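Benzoylformate decarboxylase (Mycobacterium smegmatis, PDB 4Q9D) belongs to the thiamine diphosphate-dependent enzyme family, builds each subunit around three parallel alpha/beta sheets, and binds a magnesium ion. Local coordinates at residues Ala55-Phe60 with Lys66-Asn71; Pro132-Asp137 with Pro169-Ala174; Gln192-Ile197 with Ser323-Leu328; Phe242-Pro247 with Asp384-Leu389. All coordinates share one frame; numbering follows the deposited sequence.

Interaction 1 of 4, residues Ala55-Phe60 with Lys66-Asn71; sequences AMADGF and KPALVN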
loop_
_atom_site.group_PDB
_atom_site.type_symbol
_atom_site.label_atom_id
_atom_site.label_comp_id
_atom_site.label_asym_id
_atom_site.label_seq_id
_atom_site.Cartn_x
_atom_site.Cartn_y
_atom_site.Cartn_z
ATOM N N ALA B 55 16.542 -15.230 8.306
ATOM C CA ALA B 55 17.190 -14.946 9.599
ATOM C C ALA B 55 18.648 -15.400 9.568
ATOM O O ALA B 55 19.502 -14.778 10.170
ATOM C CB ALA B 55 16.424 -15.633 10.768
ATOM N N MET B 56 18.928 -16.477 8.833
ATOM C CA MET B 56 20.297 -16.957 8.649
ATOM C C MET B 56 21.105 -15.904 7.883
ATOM O O MET B 56 22.244 -15.594 8.243
ATOM C CB MET B 56 20.278 -18.277 7.865
ATOM C CG MET B 56 21.489 -19.162 8.030
ATOM S SD MET B 56 21.253 -20.719 7.131
ATOM C CE MET B 56 19.877 -21.400 8.078
ATOM N N ALA B 57 20.507 -15.339 6.835
ATOM C CA ALA B 57 21.184 -14.317 6.044
ATOM C C ALA B 57 21.439 -13.121 6.916
ATOM O O ALA B 57 22.490 -12.487 6.810
ATOM C CB ALA B 57 20.332 -13.904 4.813
ATOM N N ASP B 58 20.468 -12.809 7.777
ATOM C CA ASP B 58 20.575 -11.681 8.711
ATOM C C ASP B 58 21.826 -11.892 9.593
ATOM O O ASP B 58 22.707 -11.032 9.672
ATOM C CB ASP B 58 19.295 -11.625 9.565
ATOM C CG ASP B 58 19.193 -10.390 10.445
ATOM O OD1 ASP B 58 20.110 -9.527 10.465
ATOM O OD2 ASP B 58 18.129 -10.260 11.118
ATOM N N GLY B 59 21.933 -13.057 10.220
ATOM C CA GLY B 59 23.103 -13.342 11.049
ATOM C C GLY B 59 24.418 -13.308 10.272
ATOM O O GLY B 59 25.426 -12.789 10.761
ATOM N N PHE B 60 24.396 -13.836 9.046
ATOM C CA PHE B 60 25.557 -13.813 8.165
ATOM C C PHE B 60 26.004 -12.400 7.876
ATOM O O PHE B 60 27.200 -12.064 8.020
ATOM C CB PHE B 60 25.239 -14.545 6.840
ATOM C CG PHE B 60 26.452 -14.732 5.907
ATOM C CD1 PHE B 60 27.334 -15.803 6.088
ATOM C CD2 PHE B 60 26.674 -13.869 4.828
ATOM C CE1 PHE B 60 28.420 -16.001 5.215
ATOM C CE2 PHE B 60 27.753 -14.063 3.935
ATOM C CZ PHE B 60 28.624 -15.124 4.134
ATOM N N LYS B 66 28.681 -7.186 6.000
ATOM C CA LYS B 66 28.478 -7.032 4.561
ATOM C C LYS B 66 27.072 -7.465 4.209
ATOM O O LYS B 66 26.488 -8.283 4.925
ATOM C CB LYS B 66 29.475 -7.936 3.810
ATOM C CG LYS B 66 30.906 -7.466 3.963
ATOM C CD LYS B 66 31.893 -8.378 3.254
ATOM C CE LYS B 66 33.309 -7.732 3.282
ATOM N NZ LYS B 66 34.322 -8.561 2.568
ATOM N N PRO B 67 26.532 -6.959 3.085
ATOM C CA PRO B 67 25.164 -7.329 2.677
ATOM C C PRO B 67 25.100 -8.787 2.273
ATOM O O PRO B 67 26.126 -9.385 1.972
ATOM C CB PRO B 67 24.877 -6.395 1.485
ATOM C CG PRO B 67 26.225 -6.041 0.936
ATOM C CD PRO B 67 27.184 -6.049 2.130
ATOM N N ALA B 68 23.911 -9.367 2.310
ATOM C CA ALA B 68 23.727 -10.773 1.915
ATOM C C ALA B 68 22.474 -10.893 1.059
ATOM O O ALA B 68 21.540 -10.100 1.190
ATOM C CB ALA B 68 23.587 -11.673 3.132
ATOM N N LEU B 69 22.460 -11.919 0.223
ATOM C CA LEU B 69 21.427 -12.118 -0.764
ATOM C C LEU B 69 20.543 -13.278 -0.334
ATOM O O LEU B 69 21.020 -14.312 0.084
ATOM C CB LEU B 69 22.117 -12.418 -2.092
ATOM C CG LEU B 69 21.414 -12.556 -3.415
ATOM C CD1 LEU B 69 20.559 -11.336 -3.708
ATOM C CD2 LEU B 69 22.535 -12.718 -4.456
ATOM N N VAL B 70 19.241 -13.081 -0.407
ATOM C CA VAL B 70 18.308 -14.120 -0.053
ATOM C C VAL B 70 17.462 -14.409 -1.294
ATOM O O VAL B 70 17.165 -13.485 -2.067
ATOM C CB VAL B 70 17.446 -13.636 1.110
ATOM C CG1 VAL B 70 16.444 -14.693 1.503
ATOM C CG2 VAL B 70 18.362 -13.283 2.316
ATOM N N ASN B 71 17.102 -15.676 -1.517
ATOM C CA ASN B 71 16.267 -16.007 -2.678
ATOM C C ASN B 71 15.111 -16.873 -2.264
ATOM O O ASN B 71 15.322 -17.938 -1.701
ATOM C CB ASN B 71 17.113 -16.674 -3.793
ATOM C CG ASN B 71 16.305 -16.951 -5.066
ATOM O OD1 ASN B 71 16.220 -18.097 -5.501
ATOM N ND2 ASN B 71 15.710 -15.896 -5.663
#
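A57 meets V70 where helix 50-64 lies on strand 68-72, the return half of a beta-alpha-beta crossover in the N-terminal domain. The short segments run almost exactly antiparallel, at 173° with 8.3 Å between their axes, as expected when a helix leads back to begin the next parallel strand. The alanines A57 and A68 probably allow this close approach. The methyl CB of A57 presses on CG2 of V70 at 3.2 Å, tighter than ordinary van der Waals contact. The valine is turned with CG1 anti to its nitrogen (chi1 179°), which places CG2 beside that nitrogen and under the helix. Two residues back along the strand, A68 offers CB to two partners: the carbonyl O of A57 at 3.9 Å and, obliquely, CD2 of the F60 ring at 4.2 Å. With no hydrogen bond between the two elements, the join rests on apolar fit.

The second shell fixes both partners. V70 is held within the sheet by backbone bonds to I96 and T98, while L95 of the neighbouring strand touches both A57 and A68. F60 reaches farther: its ring meets that of F24 at a steep angle and also touches L417 and A421 on helix 408-421, so a single aromatic side chain joins the sheet to a helix of the C-terminal region. D58 points away from the strand, where its carboxylate has three hydrogen-bond partners: OD2 accepts from NE1 of W407, and OD1 is hydrogen-bonded to OG1 of T93 and NE2 of Q62.

Interaction 2 of 4, residues Pro132-Asp137 with Pro169-Ala174; sequences PARAED and PALGPA
E136 and L171 form the dense centre of a contact between two loops at the periphery of the N-terminal alpha/beta domain, one following strand 128-130 and the other following its sheet neighbour 157-162. The two side chains cross at about a right angle. CB of E136 lies 3.8 Å from CG of L171, and CG of the glutamate lies 3.9 Å from the leucine's CD2, so it is the aliphatic stem of the acid that does the packing. R134 supplies a second wall: its NH2 comes within 3.7 Å of CD1 of L171. The guanidinium is not loose. CB of E136 sits over the centre of one face, and D137 occupies an edge in its plane, making a salt bridge between NH2 of R134 and OD1 of D137 at 3.2 Å, supplemented by weak bonds from NE.

The other flank is wet. There the glutamate chain bends at chi2 (84°), and its OE2 accepts a hydrogen bond from a water at 2.6 Å that also donates to the carbonyl O of P169. A second water donates to O of E136 and accepts from the backbone N of L171, the latter at 2.9 Å. Beyond the arginine, the second subunit approaches: R104 of that chain bonds the carbonyl of A133, and its E105 forms a long, weak ion pair with R134. Direct contact is thus apolar in character, even though two of the three residues that make it are charged; no direct hydrogen bond joins the loops, and their polar link depends on the two waters.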
loop_
_atom_site.group_PDB
_atom_site.type_symbol
_atom_site.label_atom_id
_atom_site.label_comp_id
_atom_site.label_asym_id
_atom_site.label_seq_id
_atom_site.Cartn_x
_atom_site.Cartn_y
_atom_site.Cartn_z
ATOM N N PRO B 132 11.318 -5.137 -11.928
ATOM C CA PRO B 132 11.736 -4.358 -13.114
ATOM C C PRO B 132 10.679 -4.321 -14.224
ATOM O O PRO B 132 9.989 -5.304 -14.462
ATOM C CB PRO B 132 12.969 -5.108 -13.603
ATOM C CG PRO B 132 13.543 -5.727 -12.329
ATOM C CD PRO B 132 12.322 -6.150 -11.541
ATOM N N ALA B 133 10.579 -3.177 -14.884
ATOM C CA ALA B 133 9.648 -2.943 -16.003
ATOM C C ALA B 133 10.068 -3.764 -17.235
ATOM O O ALA B 133 9.292 -3.909 -18.169
ATOM C CB ALA B 133 9.666 -1.463 -16.363
ATOM N N ARG B 134 11.295 -4.293 -17.241
ATOM C CA ARG B 134 11.731 -5.123 -18.361
ATOM C C ARG B 134 12.947 -5.959 -17.963
ATOM O O ARG B 134 13.697 -5.564 -17.065
ATOM C CB ARG B 134 12.031 -4.252 -19.587
ATOM C CG ARG B 134 13.199 -3.331 -19.376
ATOM C CD ARG B 134 13.642 -2.569 -20.664
ATOM N NE ARG B 134 14.840 -1.783 -20.319
ATOM C CZ ARG B 134 15.719 -1.300 -21.197
ATOM N NH1 ARG B 134 15.540 -1.491 -22.490
ATOM N NH2 ARG B 134 16.775 -0.636 -20.777
ATOM N N ALA B 135 13.118 -7.112 -18.616
ATOM C CA ALA B 135 14.236 -8.026 -18.346
ATOM C C ALA B 135 15.587 -7.334 -18.336
ATOM O O ALA B 135 16.454 -7.651 -17.518
ATOM C CB ALA B 135 14.261 -9.162 -19.352
ATOM N N GLU B 136 15.760 -6.375 -19.232
ATOM C CA GLU B 136 17.091 -5.779 -19.459
ATOM C C GLU B 136 17.587 -4.944 -18.300
ATOM O O GLU B 136 18.783 -4.672 -18.194
ATOM C CB GLU B 136 17.073 -4.906 -20.730
ATOM C CG GLU B 136 17.050 -5.709 -22.030
ATOM C CD GLU B 136 15.648 -6.160 -22.462
ATOM O OE1 GLU B 136 14.638 -5.888 -21.750
ATOM O OE2 GLU B 136 15.556 -6.788 -23.529
ATOM N N ASP B 137 16.666 -4.517 -17.434
ATOM C CA ASP B 137 17.024 -3.686 -16.287
ATOM C C ASP B 137 17.270 -4.510 -15.021
ATOM O O ASP B 137 17.573 -3.947 -13.980
ATOM C CB ASP B 137 15.912 -2.690 -15.956
ATOM C CG ASP B 137 15.748 -1.640 -16.996
ATOM O OD1 ASP B 137 16.759 -1.259 -17.652
ATOM O OD2 ASP B 137 14.600 -1.182 -17.133
ATOM N N PRO B 169 18.818 -11.557 -23.703
ATOM C CA PRO B 169 20.130 -10.946 -23.987
ATOM C C PRO B 169 20.358 -9.744 -23.079
ATOM O O PRO B 169 19.451 -8.923 -22.950
ATOM C CB PRO B 169 19.994 -10.462 -25.451
ATOM C CG PRO B 169 18.962 -11.386 -26.057
ATOM C CD PRO B 169 17.972 -11.689 -24.903
ATOM N N ALA B 170 21.534 -9.634 -22.463
ATOM C CA ALA B 170 21.859 -8.446 -21.668
ATOM C C ALA B 170 22.127 -7.248 -22.577
ATOM O O ALA B 170 22.516 -7.418 -23.713
ATOM C CB ALA B 170 23.078 -8.710 -20.822
ATOM N N LEU B 171 21.962 -6.040 -22.056
ATOM C CA LEU B 171 22.340 -4.835 -22.774
ATOM C C LEU B 171 23.858 -4.704 -22.904
ATOM O O LEU B 171 24.341 -3.974 -23.758
ATOM C CB LEU B 171 21.835 -3.595 -22.032
ATOM C CG LEU B 171 20.330 -3.380 -21.869
ATOM C CD1 LEU B 171 20.110 -2.258 -20.876
ATOM C CD2 LEU B 171 19.689 -3.074 -23.205
ATOM N N GLY B 172 24.599 -5.379 -22.037
ATOM C CA GLY B 172 26.044 -5.231 -21.960
ATOM C C GLY B 172 26.445 -5.516 -20.518
ATOM O O GLY B 172 25.614 -5.955 -19.733
ATOM N N PRO B 173 27.709 -5.262 -20.150
ATOM C CA PRO B 173 28.062 -5.472 -18.737
ATOM C C PRO B 173 27.317 -4.479 -17.823
ATOM O O PRO B 173 27.021 -3.368 -18.212
ATOM C CB PRO B 173 29.573 -5.192 -18.700
ATOM C CG PRO B 173 29.794 -4.218 -19.860
ATOM C CD PRO B 173 28.813 -4.677 -20.937
ATOM N N ALA B 174 27.034 -4.879 -16.596
ATOM C CA ALA B 174 26.361 -3.968 -15.663
ATOM C C ALA B 174 27.359 -2.980 -15.086
ATOM O O ALA B 174 28.458 -3.379 -14.704
ATOM C CB ALA B 174 25.728 -4.785 -14.545
HETATM O O HOH W 1 21.023 -5.940 -19.320
HETATM O O HOH W 2 17.470 -8.095 -24.610
#

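Interaction 3 of 4, residues Gln192-Ile197 with Ser323-Leu328; sequences QFAERI and SRLTEL
Two helices of the Rossmann-like central domain, 187-199 and 318-328, meet above its parallel sheet at A194, I197, L325 and L328. Their short segments cross at -54° with axes 9.7 Å apart. The close point is an alanine: CB of A194 touches CB of L328 at 3.6 Å, near the end of the second helix, and CD2 of L325 at 4.1 Å. One turn further on, I197 brings its CD1 to 4.3 Å from the same CD2, so this single leucine methyl is approached by residues from two successive turns. L325 reaches them because its CG stands anti to the carbonyl carbon (chi1 -80°), extending the branch across the gap between the helices.

Below the pair lies the sheet. I197 rests on L269, V271 and L296, and L325 on I298, while L227 and F223 of helix 217-227 close in on I197 and L325 respectively. At the margin, R196 makes a salt bridge with D294 at the start of strand 294-299. A first helix and a last helix of the domain, brought together over the sheet by small and branched apolar residues, are typical of a parallel alpha/beta fold of the Rossmann kind.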
loop_
_atom_site.group_PDB
_atom_site.type_symbol
_atom_site.label_atom_id
_atom_site.label_comp_id
_atom_site.label_asym_id
_atom_site.label_seq_id
_atom_site.Cartn_x
_atom_site.Cartn_y
_atom_site.Cartn_z
ATOM N N GLN B 192 27.375 22.029 18.918
ATOM C CA GLN B 192 26.376 22.493 19.872
ATOM C C GLN B 192 26.111 21.437 20.940
ATOM O O GLN B 192 25.955 21.783 22.107
ATOM C CB GLN B 192 25.054 22.872 19.189
ATOM C CG GLN B 192 25.069 24.225 18.481
ATOM C CD GLN B 192 23.919 24.418 17.472
ATOM O OE1 GLN B 192 23.007 23.583 17.348
ATOM N NE2 GLN B 192 23.981 25.525 16.728
ATOM N N PHE B 193 26.010 20.165 20.530
ATOM C CA PHE B 193 25.750 19.074 21.474
ATOM C C PHE B 193 26.904 18.951 22.485
ATOM O O PHE B 193 26.689 18.722 23.681
ATOM C CB PHE B 193 25.530 17.726 20.749
ATOM C CG PHE B 193 24.105 17.514 20.199
ATOM C CD1 PHE B 193 23.270 18.590 19.908
ATOM C CD2 PHE B 193 23.616 16.218 19.980
ATOM C CE1 PHE B 193 21.966 18.391 19.397
ATOM C CE2 PHE B 193 22.303 15.993 19.464
ATOM C CZ PHE B 193 21.479 17.079 19.167
ATOM N N ALA B 194 28.130 19.056 21.984
ATOM C CA ALA B 194 29.315 18.968 22.832
ATOM C C ALA B 194 29.308 20.067 23.885
ATOM O O ALA B 194 29.673 19.832 25.030
ATOM C CB ALA B 194 30.589 19.058 21.996
ATOM N N GLU B 195 28.897 21.267 23.496
ATOM C CA GLU B 195 28.816 22.361 24.444
ATOM C C GLU B 195 27.799 22.035 25.531
ATOM O O GLU B 195 28.017 22.345 26.694
ATOM C CB GLU B 195 28.440 23.679 23.754
ATOM C CG GLU B 195 29.597 24.414 23.088
ATOM C CD GLU B 195 30.751 24.722 24.059
ATOM O OE1 GLU B 195 30.502 24.944 25.275
ATOM O OE2 GLU B 195 31.919 24.726 23.603
ATOM N N ARG B 196 26.681 21.422 25.152
ATOM C CA ARG B 196 25.634 21.116 26.126
ATOM C C ARG B 196 26.153 20.036 27.097
ATOM O O ARG B 196 25.840 20.034 28.288
ATOM C CB ARG B 196 24.370 20.626 25.413
ATOM C CG ARG B 196 23.289 20.066 26.356
ATOM C CD ARG B 196 22.666 21.203 27.165
ATOM N NE ARG B 196 21.740 20.764 28.201
ATOM C CZ ARG B 196 22.121 20.367 29.411
ATOM N NH1 ARG B 196 23.421 20.344 29.717
ATOM N NH2 ARG B 196 21.205 19.998 30.311
ATOM N N ILE B 197 26.941 19.119 26.563
ATOM C CA ILE B 197 27.532 18.045 27.347
ATOM C C ILE B 197 28.555 18.639 28.337
ATOM O O ILE B 197 28.602 18.233 29.486
ATOM C CB ILE B 197 28.173 16.990 26.419
ATOM C CG1 ILE B 197 27.083 16.185 25.658
ATOM C CG2 ILE B 197 29.125 16.029 27.191
ATOM C CD1 ILE B 197 27.697 15.307 24.557
ATOM N N SER B 323 33.921 9.511 17.941
ATOM C CA SER B 323 35.293 9.975 17.739
ATOM C C SER B 323 35.367 11.484 17.783
ATOM O O SER B 323 36.249 12.053 18.410
ATOM C CB SER B 323 35.835 9.522 16.382
ATOM O OG SER B 323 35.830 8.115 16.331
ATOM N N ARG B 324 34.437 12.131 17.096
ATOM C CA ARG B 324 34.441 13.577 17.033
ATOM C C ARG B 324 34.081 14.231 18.384
ATOM O O ARG B 324 34.690 15.212 18.795
ATOM C CB ARG B 324 33.524 14.046 15.897
ATOM C CG ARG B 324 33.629 15.511 15.593
ATOM C CD ARG B 324 35.010 15.914 15.061
ATOM N NE ARG B 324 35.264 17.332 15.330
ATOM C CZ ARG B 324 36.472 17.850 15.511
ATOM N NH1 ARG B 324 37.536 17.061 15.435
ATOM N NH2 ARG B 324 36.621 19.151 15.765
ATOM N N LEU B 325 33.087 13.683 19.066
ATOM C CA LEU B 325 32.701 14.168 20.380
ATOM C C LEU B 325 33.856 14.098 21.377
ATOM O O LEU B 325 34.026 14.996 22.179
ATOM C CB LEU B 325 31.514 13.361 20.909
ATOM C CG LEU B 325 30.162 13.796 20.335
ATOM C CD1 LEU B 325 29.076 12.819 20.775
ATOM C CD2 LEU B 325 29.855 15.225 20.806
ATOM N N THR B 326 34.614 13.011 21.334
ATOM C CA THR B 326 35.803 12.887 22.157
ATOM C C THR B 326 36.705 14.115 21.985
ATOM O O THR B 326 37.082 14.762 22.959
ATOM C CB THR B 326 36.584 11.630 21.790
ATOM O OG1 THR B 326 35.765 10.486 22.048
ATOM C CG2 THR B 326 37.851 11.541 22.625
ATOM N N GLU B 327 37.024 14.444 20.738
ATOM C CA GLU B 327 37.801 15.643 20.458
ATOM C C GLU B 327 37.130 16.918 20.914
ATOM O O GLU B 327 37.819 17.809 21.372
ATOM C CB GLU B 327 38.165 15.730 18.979
ATOM C CG GLU B 327 39.090 14.610 18.582
ATOM C CD GLU B 327 39.226 14.452 17.080
ATOM O OE1 GLU B 327 38.508 15.159 16.337
ATOM O OE2 GLU B 327 40.053 13.615 16.640
ATOM N N LEU B 328 35.801 17.008 20.833
ATOM C CA LEU B 328 35.127 18.277 21.141
ATOM C C LEU B 328 34.894 18.544 22.620
ATOM O O LEU B 328 34.924 19.694 23.037
ATOM C CB LEU B 328 33.789 18.419 20.401
ATOM C CG LEU B 328 33.783 18.425 18.869
ATOM C CD1 LEU B 328 32.371 18.138 18.368
ATOM C CD2 LEU B 328 34.232 19.765 18.354
#

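Interaction 4 of 4, residues Phe242-Pro247 with Asp384-Leu389; sequences FPEDHP and DLFTWL
The F386 ring receives the carboxylate of E244 at its edge: OE2 lies near the ring plane, 4.0 Å from CD1, with the two planes 53° apart. The CD1 edge of the ring thus faces the acid, an approach consistent with a weak electrostatic attraction to its slightly positive hydrogen, while R343 engages the ring in a cation-pi interaction. Farther back in the loop, the imidazole of H246 is sandwiched between CD of P247 on one face and CZ of F242 on the other. The contact joins the central domain to the C-terminal domain, setting a type I beta turn, P243 to H246, against the last turn of helix 382-388.

E244 crosses the gap because its chain is extended beyond CG (chi2 -168°), and its carboxylate is heavily engaged. OE1 accepts a hydrogen bond from the backbone N of T391, just past the helix, and OE2 has a weak bond with OH of Y249. Two waters continue the link. One donates to O of F386 at 2.6 Å and, weakly, to OE2 of E244 at 3.0 Å. The other lies 2.8 Å from OE1 of E244 and 2.9 Å from O of L389, though with other acceptors nearby its protons are probably shared out.

An acid near the carbonyl end of a helix would probably be unfavourable by itself; the waters lie between the two, and R343 bonds the backbone carbonyls of E244 (through NH2) and F386 (through NE). The turn itself is closed from within, N of H246 donating to O of P243 at 3.2 Å.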
loop_
_atom_site.group_PDB
_atom_site.type_symbol
_atom_site.label_atom_id
_atom_site.label_comp_id
_atom_site.label_asym_id
_atom_site.label_seq_id
_atom_site.Cartn_x
_atom_site.Cartn_y
_atom_site.Cartn_z
ATOM N N PHE B 242 29.264 -1.945 24.407
ATOM C CA PHE B 242 30.193 -1.416 25.422
ATOM C C PHE B 242 30.500 -2.536 26.416
ATOM O O PHE B 242 29.582 -3.212 26.866
ATOM C CB PHE B 242 29.524 -0.239 26.142
ATOM C CG PHE B 242 30.390 0.455 27.181
ATOM C CD1 PHE B 242 31.366 1.374 26.798
ATOM C CD2 PHE B 242 30.194 0.223 28.545
ATOM C CE1 PHE B 242 32.140 2.031 27.749
ATOM C CE2 PHE B 242 30.965 0.888 29.496
ATOM C CZ PHE B 242 31.941 1.780 29.098
ATOM N N PRO B 243 31.781 -2.713 26.779
ATOM C CA PRO B 243 32.205 -3.853 27.619
ATOM C C PRO B 243 31.465 -3.874 28.950
ATOM O O PRO B 243 31.397 -2.874 29.671
ATOM C CB PRO B 243 33.724 -3.652 27.773
ATOM C CG PRO B 243 33.983 -2.224 27.412
ATOM C CD PRO B 243 32.873 -1.752 26.516
ATOM N N GLU B 244 30.841 -5.007 29.246
ATOM C CA GLU B 244 29.954 -5.060 30.397
ATOM C C GLU B 244 30.725 -5.238 31.724
ATOM O O GLU B 244 30.131 -5.197 32.811
ATOM C CB GLU B 244 28.923 -6.176 30.196
ATOM C CG GLU B 244 27.810 -5.842 29.195
ATOM C CD GLU B 244 26.691 -6.859 29.265
ATOM O OE1 GLU B 244 26.874 -7.997 28.771
ATOM O OE2 GLU B 244 25.656 -6.529 29.871
ATOM N N ASP B 245 32.032 -5.465 31.619
ATOM C CA ASP B 245 32.929 -5.486 32.785
ATOM C C ASP B 245 33.638 -4.143 32.993
ATOM O O ASP B 245 34.504 -4.046 33.836
ATOM C CB ASP B 245 33.980 -6.596 32.640
ATOM C CG ASP B 245 34.853 -6.416 31.404
ATOM O OD1 ASP B 245 34.520 -5.561 30.556
ATOM O OD2 ASP B 245 35.854 -7.142 31.254
ATOM N N HIS B 246 33.283 -3.114 32.221
ATOM C CA HIS B 246 33.884 -1.790 32.390
ATOM C C HIS B 246 33.428 -1.088 33.671
ATOM O O HIS B 246 32.243 -1.135 34.008
ATOM C CB HIS B 246 33.534 -0.889 31.197
ATOM C CG HIS B 246 34.467 0.263 31.016
ATOM N ND1 HIS B 246 34.301 1.463 31.675
ATOM C CD2 HIS B 246 35.560 0.408 30.224
ATOM C CE1 HIS B 246 35.266 2.296 31.312
ATOM N NE2 HIS B 246 36.037 1.685 30.424
ATOM N N PRO B 247 34.358 -0.382 34.362
ATOM C CA PRO B 247 34.037 0.278 35.643
ATOM C C PRO B 247 32.903 1.285 35.483
ATOM O O PRO B 247 32.179 1.539 36.452
ATOM C CB PRO B 247 35.334 1.035 36.007
ATOM C CG PRO B 247 36.423 0.364 35.175
ATOM C CD PRO B 247 35.760 -0.164 33.939
ATOM N N ASP B 384 19.818 -13.956 34.145
ATOM C CA ASP B 384 20.918 -14.923 34.244
ATOM C C ASP B 384 22.046 -14.641 33.268
ATOM O O ASP B 384 23.219 -14.815 33.586
ATOM C CB ASP B 384 20.380 -16.351 34.073
ATOM C CG ASP B 384 19.244 -16.644 35.048
ATOM O OD1 ASP B 384 19.441 -16.436 36.269
ATOM O OD2 ASP B 384 18.145 -17.019 34.610
ATOM N N LEU B 385 21.689 -14.225 32.063
ATOM C CA LEU B 385 22.689 -13.877 31.065
ATOM C C LEU B 385 23.455 -12.661 31.569
ATOM O O LEU B 385 24.679 -12.619 31.511
ATOM C CB LEU B 385 21.997 -13.550 29.729
ATOM C CG LEU B 385 22.778 -12.682 28.739
ATOM C CD1 LEU B 385 23.680 -13.557 27.923
ATOM C CD2 LEU B 385 21.812 -11.873 27.850
ATOM N N PHE B 386 22.713 -11.660 32.047
ATOM C CA PHE B 386 23.333 -10.450 32.562
ATOM C C PHE B 386 24.297 -10.769 33.729
ATOM O O PHE B 386 25.433 -10.270 33.788
ATOM C CB PHE B 386 22.234 -9.458 32.991
ATOM C CG PHE B 386 22.755 -8.266 33.758
ATOM C CD1 PHE B 386 23.418 -7.230 33.103
ATOM C CD2 PHE B 386 22.586 -8.182 35.139
ATOM C CE1 PHE B 386 23.904 -6.136 33.807
ATOM C CE2 PHE B 386 23.070 -7.086 35.852
ATOM C CZ PHE B 386 23.732 -6.060 35.177
ATOM N N THR B 387 23.842 -11.616 34.645
ATOM C CA THR B 387 24.625 -11.956 35.837
ATOM C C THR B 387 25.884 -12.718 35.503
ATOM O O THR B 387 26.950 -12.399 36.006
ATOM C CB THR B 387 23.803 -12.798 36.796
ATOM O OG1 THR B 387 22.656 -12.035 37.176
ATOM C CG2 THR B 387 24.622 -13.169 38.046
ATOM N N TRP B 388 25.773 -13.704 34.619
ATOM C CA TRP B 388 26.882 -14.631 34.412
ATOM C C TRP B 388 27.645 -14.506 33.093
ATOM O O TRP B 388 28.770 -14.992 32.995
ATOM C CB TRP B 388 26.376 -16.067 34.558
ATOM C CG TRP B 388 25.955 -16.401 35.977
ATOM C CD1 TRP B 388 24.681 -16.612 36.438
ATOM C CD2 TRP B 388 26.825 -16.565 37.108
ATOM N NE1 TRP B 388 24.710 -16.898 37.796
ATOM C CE2 TRP B 388 26.015 -16.873 38.227
ATOM C CE3 TRP B 388 28.215 -16.475 37.287
ATOM C CZ2 TRP B 388 26.547 -17.096 39.505
ATOM C CZ3 TRP B 388 28.744 -16.698 38.560
ATOM C CH2 TRP B 388 27.905 -17.005 39.649
ATOM N N LEU B 389 27.054 -13.897 32.062
ATOM C CA LEU B 389 27.758 -13.855 30.774
ATOM C C LEU B 389 27.901 -12.441 30.246
ATOM O O LEU B 389 27.317 -12.105 29.204
ATOM C CB LEU B 389 27.051 -14.714 29.722
ATOM C CG LEU B 389 26.791 -16.186 30.012
ATOM C CD1 LEU B 389 26.142 -16.847 28.769
ATOM C CD2 LEU B 389 28.083 -16.912 30.368
HETATM O O HOH W 3 26.370 -8.384 32.181
HETATM O O HOH W 4 25.155 -10.145 29.089
#

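In the fold
Read from the N terminus, interaction 1 closes the shortest loop, just five residues between segments 55-60 and 66-71, on helix 50-64 and strand 68-72. Interaction 2 follows in series, bringing together two loop segments with 31 residues between them at the far edge of the same domain, its centre 25 Å from that of interaction 1. Interaction 3 then spans 125 residues, joining the opening and closing helices of the central domain. Interaction 4 starts within that span and ends beyond it, so the two cross, with nearest atoms about 11 Å apart. The first three contacts therefore consolidate individual domains, whereas interaction 4 ties the central domain to the C-terminal one, 52 Å between centres from interaction 2.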